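Local structure of Lmo2125 protein (Listeria monocytogenes serovar 1/2a, 5TU0) at residues 47-52 against 65-70; 89-94 against 312-317; 96-101 against 339-344; 110-115 against 272-277. The protein binds maltose and, as a lipoprotein of the bacterial solute-binding protein 1 family, probably delivers the sugar to a membrane transporter for uptake. The protein carries 2 engineered substitutions. One frame throughout, in Å; residues are numbered along the deposited sequence. Where two conformers were deposited one is given.

Contact 1. Residues 47-52 against 65-70; sequences ETLEAL and MMSAFD
Leu49 and Met65 carry most of this buried contact between the helix at 47-52 and the strand at 65-68, whose axes come within 9.2 Å and run at 99° to each other. The two branches of Leu49 divide the work. Its CG stands anti to the carbonyl carbon (chi1 -60°), and from there CD2 reaches the sulfur, with Leu49 CD2 at 3.9 Å from Met65 SD, while CD1 reaches Ser67, two residues along the strand. There Leu49 CD1 lies 3.5 Å from Ser67 OG and almost as near to Ser67 CB. Met65 reaches the helix by a folded chain: CG sits between its own backbone N and carbonyl carbon (chi1 67°), and the bend at chi2 then carries SD to the helix, where three residues meet it; chi3 turns only the terminal CE. Thr48 CG2 approaches Met65 SD to 3.8 Å and Leu52 CD2 lies farther off at 4.4 Å. Thr48 turns its methyl to the strand; its hydroxyl is engaged by the carbonyl of Asp44 in the preceding turn. The hydroxyl of Ser67 is likewise occupied, donating to the carbonyl of the following residue (Ser67 OG to Ala68 O, 2.9 Å), so what crosses the interface is van der Waals packing. Met66 points away from the helix, and its side chain touches Trp276 and Val15. A helix thus packs on one side of a sheet strand whose chain leads directly into Asp70 of the sugar pocket. Strand 64-68 is hydrogen-bonded to strand 272-278, helix 45-58 covers it, and Leu75 of helix 69-77 packs against both Leu49 and Ser67.

Contact 2. Residues 89-94 against 312-317; sequences KDDYDE and PANLKA
Asp91 and Lys316 form a salt bridge beside a backbone hydrogen bond that joins the loop at 89-94 to the first turn of helix 315-323. Followed outward, the Asp91 side chain passes between Asn314 and Lys316. Its CB lies against the amide of Asn314, 3.6 Å from Asn314 OD1, and the two side chains run side by side, pointing the same way, with carboxylate and amide planes 33° apart. Asp91 CG stands near both CG and NZ of Lys316. At the tip, Asp91 OD1 accepts from Lys316 NZ at 2.8 Å, on its anti side and 25° out of the carboxylate plane, while OD2 stays nearer Asn314 ND2, at 3.8 Å. The lysine curls to get there: with Lys316 CG already 3.3 Å from Asp91 OD1, bends at chi2, chi3 and chi4 carry CD, CE and NZ round the same oxygen. On the backbone, Leu315 N donates to Asp91 O over 2.8 Å, a nearly straight bond (N-H...O 173°) lying in the carbonyl plane. Leu315 CD1 continues to Asp93, 3.4 Å from Asp93 OD1, and a water links Asp93 N to Ala313 O. Asn314 is the N-cap; its OD1 accepts from Ala317 N at 3.3 Å and weakly from Lys316 N, while its ND2 is held by the carbonyl of Thr296. Chemically, the helix start is served twice, by Asn314 OD1 from within and by Asp91 O across the contact, and the negative carboxylate of Asp91 near that end probably interacts favourably with the helix dipole as well as with the lysine.

Contact 3. Residues 96-101 against 339-344; sequences DQKQVT and AQPMPN
Gln99 and Pro341 mark the nearest backbone approach, with CA atoms 6.3 Å apart, where the end of helix 94-99 meets the loop between helices 327-336 and 348-363. Residues 96-99 are helical and Thr101 is already extended, its N still bonded to Lys98 O; opposite, 339-344 has neither helix nor strand, and the psi values of 339-343 are all near 140°, so this part is stretched until Asn344 turns. The Pro341 ring is set against two side chains. Lys98 crosses the ring at about a right angle, bringing Lys98 CE to 4.0 Å from Pro341 CG. The Gln99 amide comes to the neighbouring ring carbon, with Gln99 OE1 3.6 Å from Pro341 CB. Gln99 NE2 is engaged elsewhere, by the carbonyl of Ala271 and the hydroxyl of Tyr336, and Lys98 NZ goes to the carbonyl of Glu181. Asn344 makes the direct polar link. Its CG lies between the backbone N and carbonyl carbon (chi1 64°), and Asn344 ND2 donates to Thr101 O at 3.0 Å. The N-H points almost straight at the oxygen (169°), which lies in the plane of the amide, yet the donor stands above the plane of the carbonyl. A water 2.8 Å from Asn344 ND2 accepts from that nitrogen and lies 2.7 Å from Gln99 O, to which it may donate. The sugar site is close, the Gln99 side chain being about 10 Å from a bound glucose. One amide nitrogen thus serves one backbone carbonyl near the helix end directly and perhaps a second through water, while Pro341 offers apolar surface to Lys98 and Gln99.

Contact 4. Residues 110-115 against 272-277; sequences PAIIET and GGKGWV
Ala111 and Ile112 both donate to one acceptor, Lys274 O, where strand 110-114 runs antiparallel to strand 272-277. Ala111 N reaches Lys274 O at 2.9 Å and lies in the carbonyl plane; Ile112 N reaches the same Lys274 O at 3.0 Å, tilted slightly from that plane. The return bond, from Lys274 N to Ile112 O at 2.9 Å, completes the hydrogen-bonded pair. Farther along, Glu114 and Gly272 exchange bonds both ways. Gly272 N donates to Glu114 O at 2.8 Å, approaching nearly along the C=O axis, whereas Glu114 N stands well above the plane of the Gly272 carbonyl, 64° out of it. Two residues opposite one is a classic beta bulge, which shifts the register by one between the Pro110-Gly275 and Ile112-Lys274 pairs. Strand 105-121 and strand 272-278 are neighbouring members of the mixed sheet of this solute-binding protein, and the sugar pocket lies by the Glu114 end: Glu114 touches both glucose units, its side chain coming to about 4 Å of one. At Gly273 the backbone itself comes close, Gly273 CA lying 3.1 Å from Ile112 O in a CA-H...O contact. Ala111 O and Pro110 O turn to other partners, the first to Ala313 N and Gln301, the second to the hydroxyl of Tyr92. On the bulge side Ala111 CB touches Trp276 CD1 at 3.6 Å, and the indole makes an edge-to-face stack with Trp291. Lys274 shares its sheet face with Ile112 and Glu114, and its NZ is bonded to the hydroxyl of Tyr19.

From the N terminus, contact 1 closes first, a short loop that brings helix 45-58 onto strand 64-68 before any other contact opens. The chain then starts the three long-range ones in turn at 89-94, 96-101 and 110-115. Contact 4 closes first of these, at 272-277, and so is nested inside both others; contact 2 closes at 312-317 and contact 3 at 339-344, so these two cross. Strand 272-278 ties contact 1 to contact 4 through Met65 O and Val277 N, and contact 2 joins the same sheet through Ala313 N and Ala111 O. Contact 3 adds the late loop, with Gln99 packed on Phe69 and Met342 on Asp70.

Contact 1. Residues 47-52 against 65-70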
loop_
_atom_site.group_PDB
_atom_site.type_symbol
_atom_site.label_atom_id
_atom_site.label_comp_id
_atom_site.label_asym_id
_atom_site.label_seq_id
_atom_site.Cartn_x
_atom_site.Cartn_y
_atom_site.Cartn_z
ATOM N N GLU A 47 -1.404 0.220 -17.479
ATOM C CA GLU A 47 -1.418 -0.077 -18.912
ATOM C C GLU A 47 -0.015 0.104 -19.520
ATOM O O GLU A 47 0.425 -0.690 -20.345
ATOM C CB GLU A 47 -2.435 0.781 -19.657
ATOM C CG GLU A 47 -3.876 0.403 -19.363
ATOM C CD GLU A 47 -4.879 1.213 -20.165
ATOM O OE1 GLU A 47 -4.479 1.860 -21.157
ATOM O OE2 GLU A 47 -6.083 1.187 -19.803
ATOM N N THR A 48 0.678 1.152 -19.107
ATOM C CA THR A 48 2.049 1.393 -19.568
ATOM C C THR A 48 2.974 0.186 -19.274
ATOM O O THR A 48 3.739 -0.263 -20.130
ATOM C CB THR A 48 2.622 2.628 -18.859
ATOM O OG1 THR A 48 1.811 3.769 -19.167
ATOM C CG2 THR A 48 4.064 2.884 -19.260
ATOM N N LEU A 49 2.911 -0.300 -18.042
ATOM C CA LEU A 49 3.716 -1.427 -17.610
ATOM C C LEU A 49 3.296 -2.741 -18.297
ATOM O O LEU A 49 4.174 -3.539 -18.665
ATOM C CB LEU A 49 3.682 -1.556 -16.095
ATOM C CG LEU A 49 4.201 -0.332 -15.334
ATOM C CD1 LEU A 49 3.968 -0.533 -13.849
ATOM C CD2 LEU A 49 5.677 -0.042 -15.630
ATOM N N GLU A 50 1.992 -2.965 -18.491
ATOM C CA GLU A 50 1.568 -4.202 -19.187
ATOM C C GLU A 50 1.993 -4.166 -20.678
ATOM O O GLU A 50 2.227 -5.193 -21.258
ATOM C CB GLU A 50 0.064 -4.537 -19.005
ATOM C CG GLU A 50 -0.926 -3.845 -19.927
ATOM C CD GLU A 50 -2.379 -4.333 -19.773
ATOM O OE1 GLU A 50 -3.307 -3.510 -19.960
ATOM O OE2 GLU A 50 -2.611 -5.535 -19.480
ATOM N N ALA A 51 2.103 -2.976 -21.278
ATOM C CA ALA A 51 2.509 -2.867 -22.673
ATOM C C ALA A 51 4.021 -2.826 -22.851
ATOM O O ALA A 51 4.508 -2.956 -23.978
ATOM C CB ALA A 51 1.897 -1.624 -23.313
ATOM N N LEU A 52 4.768 -2.657 -21.755
ATOM C CA LEU A 52 6.234 -2.492 -21.863
ATOM C C LEU A 52 6.956 -3.650 -22.547
ATOM O O LEU A 52 7.834 -3.401 -23.363
ATOM C CB LEU A 52 6.841 -2.176 -20.490
ATOM C CG LEU A 52 8.330 -1.913 -20.335
ATOM C CD1 LEU A 52 8.781 -0.732 -21.183
ATOM C CD2 LEU A 52 8.615 -1.665 -18.858
ATOM N N MET A 65 8.949 6.028 -16.260
ATOM C CA MET A 65 7.556 5.937 -15.855
ATOM C C MET A 65 7.517 5.605 -14.365
ATOM O O MET A 65 8.549 5.530 -13.722
ATOM C CB MET A 65 6.859 4.876 -16.713
ATOM C CG MET A 65 7.350 3.452 -16.473
ATOM S SD MET A 65 7.592 2.481 -17.984
ATOM C CE MET A 65 9.190 3.158 -18.415
ATOM N N MET A 66 6.331 5.407 -13.819
ATOM C CA MET A 66 6.206 5.053 -12.425
ATOM C C MET A 66 5.652 3.642 -12.304
ATOM O O MET A 66 5.093 3.085 -13.259
ATOM C CB MET A 66 5.293 6.050 -11.707
ATOM C CG MET A 66 5.810 7.487 -11.735
ATOM S SD MET A 66 4.611 8.674 -11.071
ATOM C CE MET A 66 4.388 8.037 -9.435
ATOM N N SER A 67 5.814 3.066 -11.116
ATOM C CA SER A 67 5.276 1.755 -10.817
ATOM C C SER A 67 5.022 1.625 -9.327
ATOM O O SER A 67 5.768 2.182 -8.514
ATOM C CB SER A 67 6.247 0.655 -11.250
ATOM O OG SER A 67 5.784 -0.636 -10.850
ATOM N N ALA A 68 3.950 0.914 -8.978
ATOM C CA ALA A 68 3.712 0.560 -7.591
ATOM C C ALA A 68 4.928 -0.245 -7.141
ATOM O O ALA A 68 5.516 -0.990 -7.945
ATOM C CB ALA A 68 2.467 -0.288 -7.457
ATOM N N PHE A 69 5.294 -0.124 -5.864
ATOM C CA PHE A 69 6.440 -0.862 -5.318
ATOM C C PHE A 69 6.311 -2.374 -5.515
ATOM O O PHE A 69 7.295 -3.045 -5.825
ATOM C CB PHE A 69 6.621 -0.625 -3.804
ATOM C CG PHE A 69 7.094 0.757 -3.420
ATOM C CD1 PHE A 69 8.021 1.455 -4.191
ATOM C CD2 PHE A 69 6.694 1.308 -2.216
ATOM C CE1 PHE A 69 8.467 2.708 -3.802
ATOM C CE2 PHE A 69 7.148 2.551 -1.819
ATOM C CZ PHE A 69 8.045 3.246 -2.619
ATOM N N ASP A 70 5.097 -2.895 -5.380
ATOM C CA ASP A 70 4.900 -4.352 -5.467
ATOM C C ASP A 70 5.236 -5.036 -6.805
ATOM O O ASP A 70 5.403 -6.267 -6.839
ATOM C CB ASP A 70 3.489 -4.759 -4.978
ATOM C CG ASP A 70 2.350 -4.154 -5.810
ATOM O OD1 ASP A 70 2.543 -3.740 -6.972
ATOM O OD2 ASP A 70 1.221 -4.117 -5.269
#

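Contact 2. Residues 89-94 against 312-317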
loop_
_atom_site.group_PDB
_atom_site.type_symbol
_atom_site.label_atom_id
_atom_site.label_comp_id
_atom_site.label_asym_id
_atom_site.label_seq_id
_atom_site.Cartn_x
_atom_site.Cartn_y
_atom_site.Cartn_z
ATOM N N LYS A 89 20.056 8.699 -1.970
ATOM C CA LYS A 89 20.140 7.628 -0.961
ATOM C C LYS A 89 20.224 8.169 0.476
ATOM O O LYS A 89 19.622 7.605 1.394
ATOM C CB LYS A 89 21.362 6.739 -1.249
ATOM C CG LYS A 89 21.429 5.459 -0.423
ATOM C CD LYS A 89 22.755 4.731 -0.612
ATOM C CE LYS A 89 22.825 3.493 0.275
ATOM N NZ LYS A 89 24.206 2.949 0.359
ATOM N N ASP A 90 20.967 9.263 0.669
ATOM C CA ASP A 90 21.120 9.854 2.011
ATOM C C ASP A 90 19.798 10.339 2.588
ATOM O O ASP A 90 19.702 10.576 3.772
ATOM C CB ASP A 90 22.127 11.023 2.003
ATOM C CG ASP A 90 23.552 10.568 1.813
ATOM O OD1 ASP A 90 23.824 9.364 1.993
ATOM O OD2 ASP A 90 24.417 11.427 1.515
ATOM N N ASP A 91 18.793 10.484 1.733
ATOM C CA ASP A 91 17.474 10.938 2.151
ATOM C C ASP A 91 16.428 9.822 2.132
ATOM O O ASP A 91 15.232 10.107 2.156
ATOM C CB ASP A 91 17.023 12.099 1.257
ATOM C CG ASP A 91 17.967 13.283 1.317
ATOM O OD1 ASP A 91 18.430 13.649 2.419
ATOM O OD2 ASP A 91 18.228 13.866 0.248
ATOM N N TYR A 92 16.869 8.564 2.094
ATOM C CA TYR A 92 15.952 7.426 2.124
ATOM C C TYR A 92 16.259 6.463 3.278
ATOM O O TYR A 92 17.424 6.100 3.496
ATOM C CB TYR A 92 16.076 6.562 0.869
ATOM C CG TYR A 92 15.584 7.117 -0.454
ATOM C CD1 TYR A 92 14.338 7.718 -0.572
ATOM C CD2 TYR A 92 16.311 6.881 -1.623
ATOM C CE1 TYR A 92 13.879 8.178 -1.802
ATOM C CE2 TYR A 92 15.867 7.332 -2.857
ATOM C CZ TYR A 92 14.652 7.975 -2.947
ATOM O OH TYR A 92 14.211 8.394 -4.184
ATOM N N ASP A 93 15.222 6.034 3.987
ATOM C CA ASP A 93 15.362 4.986 4.998
ATOM C C ASP A 93 15.720 3.691 4.271
ATOM O O ASP A 93 15.365 3.512 3.109
ATOM C CB ASP A 93 14.027 4.736 5.749
ATOM C CG ASP A 93 13.737 5.759 6.862
ATOM O OD1 ASP A 93 14.682 6.294 7.493
ATOM O OD2 ASP A 93 12.534 5.992 7.143
ATOM N N GLU A 94 16.386 2.776 4.968
ATOM C CA GLU A 94 16.713 1.458 4.412
ATOM C C GLU A 94 15.456 0.716 3.908
ATOM O O GLU A 94 15.508 -0.019 2.928
ATOM C CB GLU A 94 17.448 0.605 5.453
ATOM C CG GLU A 94 18.838 1.139 5.776
ATOM C CD GLU A 94 19.616 0.265 6.754
ATOM O OE1 GLU A 94 19.058 -0.129 7.810
ATOM O OE2 GLU A 94 20.810 -0.004 6.481
ATOM N N PRO A 312 5.605 12.136 0.274
ATOM C CA PRO A 312 6.911 11.864 -0.330
ATOM C C PRO A 312 7.731 10.773 0.341
ATOM O O PRO A 312 7.683 10.617 1.556
ATOM C CB PRO A 312 7.674 13.191 -0.175
ATOM C CG PRO A 312 6.681 14.202 0.230
ATOM C CD PRO A 312 5.516 13.496 0.833
ATOM N N ALA A 313 8.519 10.074 -0.471
ATOM C CA ALA A 313 9.454 9.058 -0.000
ATOM C C ALA A 313 10.701 9.731 0.572
ATOM O O ALA A 313 11.232 9.295 1.585
ATOM C CB ALA A 313 9.843 8.131 -1.135
ATOM N N ASN A 314 11.165 10.794 -0.085
ATOM C CA ASN A 314 12.360 11.544 0.355
ATOM C C ASN A 314 12.091 12.049 1.770
ATOM O O ASN A 314 11.087 12.717 1.999
ATOM C CB ASN A 314 12.651 12.698 -0.642
ATOM C CG ASN A 314 13.860 13.526 -0.265
ATOM O OD1 ASN A 314 13.964 14.003 0.864
ATOM N ND2 ASN A 314 14.771 13.742 -1.224
ATOM N N LEU A 315 12.968 11.698 2.714
ATOM C CA LEU A 315 12.759 12.047 4.127
ATOM C C LEU A 315 12.740 13.550 4.413
ATOM O O LEU A 315 11.948 13.999 5.239
ATOM C CB LEU A 315 13.794 11.351 5.019
ATOM C CG LEU A 315 13.722 9.823 5.026
ATOM C CD1 LEU A 315 14.886 9.216 5.797
ATOM C CD2 LEU A 315 12.401 9.330 5.586
ATOM N N LYS A 316 13.597 14.327 3.741
ATOM C CA LYS A 316 13.610 15.774 3.955
ATOM C C LYS A 316 12.244 16.329 3.534
ATOM O O LYS A 316 11.664 17.177 4.217
ATOM C CB LYS A 316 14.723 16.474 3.148
ATOM C CG LYS A 316 16.146 15.898 3.204
ATOM C CD LYS A 316 16.834 15.957 4.559
ATOM C CE LYS A 316 16.598 14.733 5.441
ATOM N NZ LYS A 316 17.261 13.487 4.930
ATOM N N ALA A 317 11.746 15.853 2.389
ATOM C CA ALA A 317 10.436 16.264 1.867
ATOM C C ALA A 317 9.301 15.729 2.733
ATOM O O ALA A 317 8.276 16.381 2.881
ATOM C CB ALA A 317 10.253 15.795 0.434
HETATM O O HOH W 1 12.699 7.114 2.752
#

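Contact 3. Residues 96-101 against 339-344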
loop_
_atom_site.group_PDB
_atom_site.type_symbol
_atom_site.label_atom_id
_atom_site.label_comp_id
_atom_site.label_asym_id
_atom_site.label_seq_id
_atom_site.Cartn_x
_atom_site.Cartn_y
_atom_site.Cartn_z
ATOM N N ASP A 96 12.814 1.969 2.473
ATOM C CA ASP A 96 12.411 2.473 1.166
ATOM C C ASP A 96 13.369 2.054 0.063
ATOM O O ASP A 96 12.946 1.841 -1.066
ATOM C CB ASP A 96 12.166 3.966 1.263
ATOM C CG ASP A 96 10.969 4.272 2.196
ATOM O OD1 ASP A 96 9.964 3.513 2.109
ATOM O OD2 ASP A 96 11.036 5.219 3.005
ATOM N N GLN A 97 14.640 1.896 0.410
ATOM C CA GLN A 97 15.628 1.351 -0.514
ATOM C C GLN A 97 15.256 -0.108 -0.800
ATOM O O GLN A 97 15.313 -0.553 -1.931
ATOM C CB GLN A 97 17.023 1.431 0.094
ATOM C CG GLN A 97 17.479 2.854 0.352
ATOM C CD GLN A 97 18.812 2.923 1.060
ATOM O OE1 GLN A 97 19.783 2.273 0.658
ATOM N NE2 GLN A 97 18.877 3.744 2.107
ATOM N N LYS A 98 14.849 -0.844 0.240
ATOM C CA LYS A 98 14.410 -2.238 0.084
ATOM C C LYS A 98 13.181 -2.395 -0.862
ATOM O O LYS A 98 13.035 -3.415 -1.535
ATOM C CB LYS A 98 14.115 -2.831 1.476
ATOM C CG LYS A 98 13.530 -4.236 1.513
ATOM C CD LYS A 98 13.270 -4.651 2.963
ATOM C CE LYS A 98 12.457 -5.936 3.060
ATOM N NZ LYS A 98 13.124 -7.072 2.372
ATOM N N GLN A 99 12.315 -1.380 -0.898
ATOM C CA GLN A 99 11.098 -1.380 -1.744
ATOM C C GLN A 99 11.382 -1.515 -3.237
ATOM O O GLN A 99 10.568 -2.038 -3.982
ATOM C CB GLN A 99 10.346 -0.053 -1.585
ATOM C CG GLN A 99 9.709 0.196 -0.236
ATOM C CD GLN A 99 8.417 -0.570 -0.045
ATOM O OE1 GLN A 99 8.168 -1.564 -0.718
ATOM N NE2 GLN A 99 7.597 -0.109 0.871
ATOM N N VAL A 100 12.514 -0.974 -3.665
ATOM C CA VAL A 100 12.889 -0.969 -5.072
ATOM C C VAL A 100 14.029 -1.946 -5.361
ATOM O O VAL A 100 14.643 -1.880 -6.429
ATOM C CB VAL A 100 13.310 0.464 -5.503
ATOM C CG1 VAL A 100 12.128 1.410 -5.444
ATOM C CG2 VAL A 100 14.453 0.994 -4.640
ATOM N N THR A 101 14.275 -2.873 -4.436
ATOM C CA THR A 101 15.387 -3.799 -4.552
ATOM C C THR A 101 14.935 -5.269 -4.581
ATOM O O THR A 101 14.049 -5.675 -3.821
ATOM C CB THR A 101 16.376 -3.587 -3.360
ATOM O OG1 THR A 101 16.832 -2.219 -3.328
ATOM C CG2 THR A 101 17.572 -4.513 -3.451
ATOM N N ALA A 339 4.895 -0.105 9.124
ATOM C CA ALA A 339 4.551 -0.899 7.944
ATOM C C ALA A 339 5.774 -1.604 7.367
ATOM O O ALA A 339 6.876 -1.042 7.384
ATOM C CB ALA A 339 3.929 -0.012 6.878
ATOM N N GLN A 340 5.576 -2.827 6.861
ATOM C CA GLN A 340 6.662 -3.568 6.220
ATOM C C GLN A 340 6.393 -3.762 4.744
ATOM O O GLN A 340 5.247 -3.909 4.341
ATOM C CB GLN A 340 6.914 -4.934 6.852
ATOM C CG GLN A 340 5.714 -5.845 6.973
ATOM C CD GLN A 340 4.982 -5.643 8.271
ATOM O OE1 GLN A 340 4.545 -4.550 8.577
ATOM N NE2 GLN A 340 4.858 -6.710 9.051
ATOM N N PRO A 341 7.455 -3.767 3.922
ATOM C CA PRO A 341 7.226 -3.988 2.501
ATOM C C PRO A 341 6.583 -5.344 2.219
ATOM O O PRO A 341 6.909 -6.334 2.882
ATOM C CB PRO A 341 8.650 -3.976 1.899
ATOM C CG PRO A 341 9.484 -3.260 2.871
ATOM C CD PRO A 341 8.875 -3.463 4.215
ATOM N N MET A 342 5.670 -5.368 1.267
ATOM C CA MET A 342 5.074 -6.591 0.807
ATOM C C MET A 342 6.199 -7.309 0.057
ATOM O O MET A 342 6.949 -6.656 -0.661
ATOM C CB MET A 342 3.944 -6.281 -0.170
ATOM C CG MET A 342 3.252 -7.502 -0.758
ATOM S SD MET A 342 2.056 -7.121 -2.054
ATOM C CE MET A 342 0.918 -6.047 -1.173
ATOM N N PRO A 343 6.323 -8.644 0.213
ATOM C CA PRO A 343 7.358 -9.341 -0.577
ATOM C C PRO A 343 7.185 -9.063 -2.063
ATOM O O PRO A 343 6.040 -9.032 -2.551
ATOM C CB PRO A 343 7.091 -10.825 -0.269
ATOM C CG PRO A 343 6.434 -10.819 1.077
ATOM C CD PRO A 343 5.598 -9.575 1.102
ATOM N N ASN A 344 8.297 -8.830 -2.769
ATOM C CA ASN A 344 8.257 -8.539 -4.209
ATOM C C ASN A 344 8.780 -9.699 -5.060
ATOM O O ASN A 344 8.924 -9.572 -6.274
ATOM C CB ASN A 344 8.993 -7.224 -4.508
ATOM C CG ASN A 344 10.476 -7.286 -4.197
ATOM O OD1 ASN A 344 11.023 -8.335 -3.830
ATOM N ND2 ASN A 344 11.131 -6.153 -4.313
HETATM O O HOH W 2 9.828 -3.997 -5.613
HETATM O O HOH W 3 5.102 -3.162 -0.353
#

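Contact 4. Residues 110-115 against 272-277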
loop_
_atom_site.group_PDB
_atom_site.type_symbol
_atom_site.label_atom_id
_atom_site.label_comp_id
_atom_site.label_asym_id
_atom_site.label_seq_id
_atom_site.Cartn_x
_atom_site.Cartn_y
_atom_site.Cartn_z
ATOM N N PRO A 110 12.434 5.400 -5.029
ATOM C CA PRO A 110 11.193 5.660 -4.285
ATOM C C PRO A 110 10.726 7.099 -4.374
ATOM O O PRO A 110 11.552 8.021 -4.250
ATOM C CB PRO A 110 11.564 5.330 -2.838
ATOM C CG PRO A 110 12.738 4.459 -2.929
ATOM C CD PRO A 110 13.463 4.776 -4.186
ATOM N N ALA A 111 9.411 7.274 -4.549
ATOM C CA ALA A 111 8.821 8.579 -4.729
ATOM C C ALA A 111 7.616 8.897 -3.827
ATOM O O ALA A 111 7.472 10.046 -3.382
ATOM C CB ALA A 111 8.406 8.712 -6.177
ATOM N N ILE A 112 6.761 7.898 -3.575
ATOM C CA ILE A 112 5.544 8.074 -2.810
ATOM C C ILE A 112 5.383 6.912 -1.855
ATOM O O ILE A 112 5.654 5.779 -2.225
ATOM C CB ILE A 112 4.314 8.102 -3.744
ATOM C CG1 ILE A 112 4.354 9.347 -4.651
ATOM C CG2 ILE A 112 3.002 8.074 -2.955
ATOM C CD1 ILE A 112 3.255 9.394 -5.691
ATOM N N ILE A 113 4.955 7.198 -0.631
ATOM C CA ILE A 113 4.682 6.139 0.337
ATOM C C ILE A 113 3.221 6.200 0.706
ATOM O O ILE A 113 2.612 7.248 0.657
ATOM C CB ILE A 113 5.532 6.225 1.633
ATOM C CG1 ILE A 113 5.320 7.567 2.371
ATOM C CG2 ILE A 113 7.000 6.002 1.297
ATOM C CD1 ILE A 113 5.665 7.531 3.851
ATOM N N GLU A 114 2.663 5.052 1.044
ATOM C CA GLU A 114 1.300 4.993 1.526
ATOM C C GLU A 114 1.064 3.716 2.298
ATOM O O GLU A 114 1.771 2.740 2.116
ATOM C CB GLU A 114 0.275 5.145 0.399
ATOM C CG GLU A 114 0.347 4.127 -0.712
ATOM C CD GLU A 114 -0.876 4.176 -1.623
ATOM O OE1 GLU A 114 -1.660 5.171 -1.567
ATOM O OE2 GLU A 114 -1.065 3.202 -2.385
ATOM N N THR A 115 0.093 3.757 3.195
ATOM C CA THR A 115 -0.269 2.588 3.949
ATOM C C THR A 115 -1.654 2.851 4.507
ATOM O O THR A 115 -2.192 3.963 4.374
ATOM C CB THR A 115 0.737 2.274 5.085
ATOM O OG1 THR A 115 0.419 1.006 5.675
ATOM C CG2 THR A 115 0.717 3.333 6.175
ATOM N N GLY A 272 3.152 0.438 1.232
ATOM C CA GLY A 272 2.949 0.594 -0.201
ATOM C C GLY A 272 3.529 1.899 -0.705
ATOM O O GLY A 272 4.202 2.647 0.036
ATOM N N GLY A 273 3.280 2.165 -1.972
ATOM C CA GLY A 273 3.777 3.391 -2.589
ATOM C C GLY A 273 4.203 3.176 -4.019
ATOM O O GLY A 273 3.901 2.145 -4.615
ATOM N N LYS A 274 4.926 4.159 -4.549
ATOM C CA LYS A 274 5.345 4.159 -5.933
ATOM C C LYS A 274 6.777 4.678 -6.087
ATOM O O LYS A 274 7.263 5.507 -5.294
ATOM C CB LYS A 274 4.415 5.059 -6.757
ATOM C CG LYS A 274 2.934 4.693 -6.740
ATOM C CD LYS A 274 2.174 5.599 -7.711
ATOM C CE LYS A 274 0.653 5.444 -7.669
ATOM N NZ LYS A 274 0.101 6.178 -6.511
ATOM N N GLY A 275 7.433 4.184 -7.124
ATOM C CA GLY A 275 8.777 4.601 -7.470
ATOM C C GLY A 275 8.841 4.970 -8.948
ATOM O O GLY A 275 7.952 4.620 -9.744
ATOM N N TRP A 276 9.884 5.703 -9.307
ATOM C CA TRP A 276 10.159 6.020 -10.682
ATOM C C TRP A 276 11.072 4.905 -11.212
ATOM O O TRP A 276 11.992 4.456 -10.514
ATOM C CB TRP A 276 10.849 7.382 -10.798
ATOM C CG TRP A 276 9.929 8.525 -10.669
ATOM C CD1 TRP A 276 9.611 9.211 -9.541
ATOM C CD2 TRP A 276 9.201 9.141 -11.738
ATOM N NE1 TRP A 276 8.734 10.241 -9.846
ATOM C CE2 TRP A 276 8.453 10.199 -11.184
ATOM C CE3 TRP A 276 9.108 8.890 -13.104
ATOM C CZ2 TRP A 276 7.634 11.023 -11.962
ATOM C CZ3 TRP A 276 8.288 9.703 -13.882
ATOM C CH2 TRP A 276 7.562 10.754 -13.301
ATOM N N VAL A 277 10.801 4.449 -12.432
ATOM C CA VAL A 277 11.569 3.378 -13.046
ATOM C C VAL A 277 12.017 3.774 -14.437
ATOM O O VAL A 277 11.432 4.679 -15.038
ATOM C CB VAL A 277 10.764 2.067 -13.093
ATOM C CG1 VAL A 277 10.325 1.683 -11.680
ATOM C CG2 VAL A 277 9.540 2.163 -14.008
#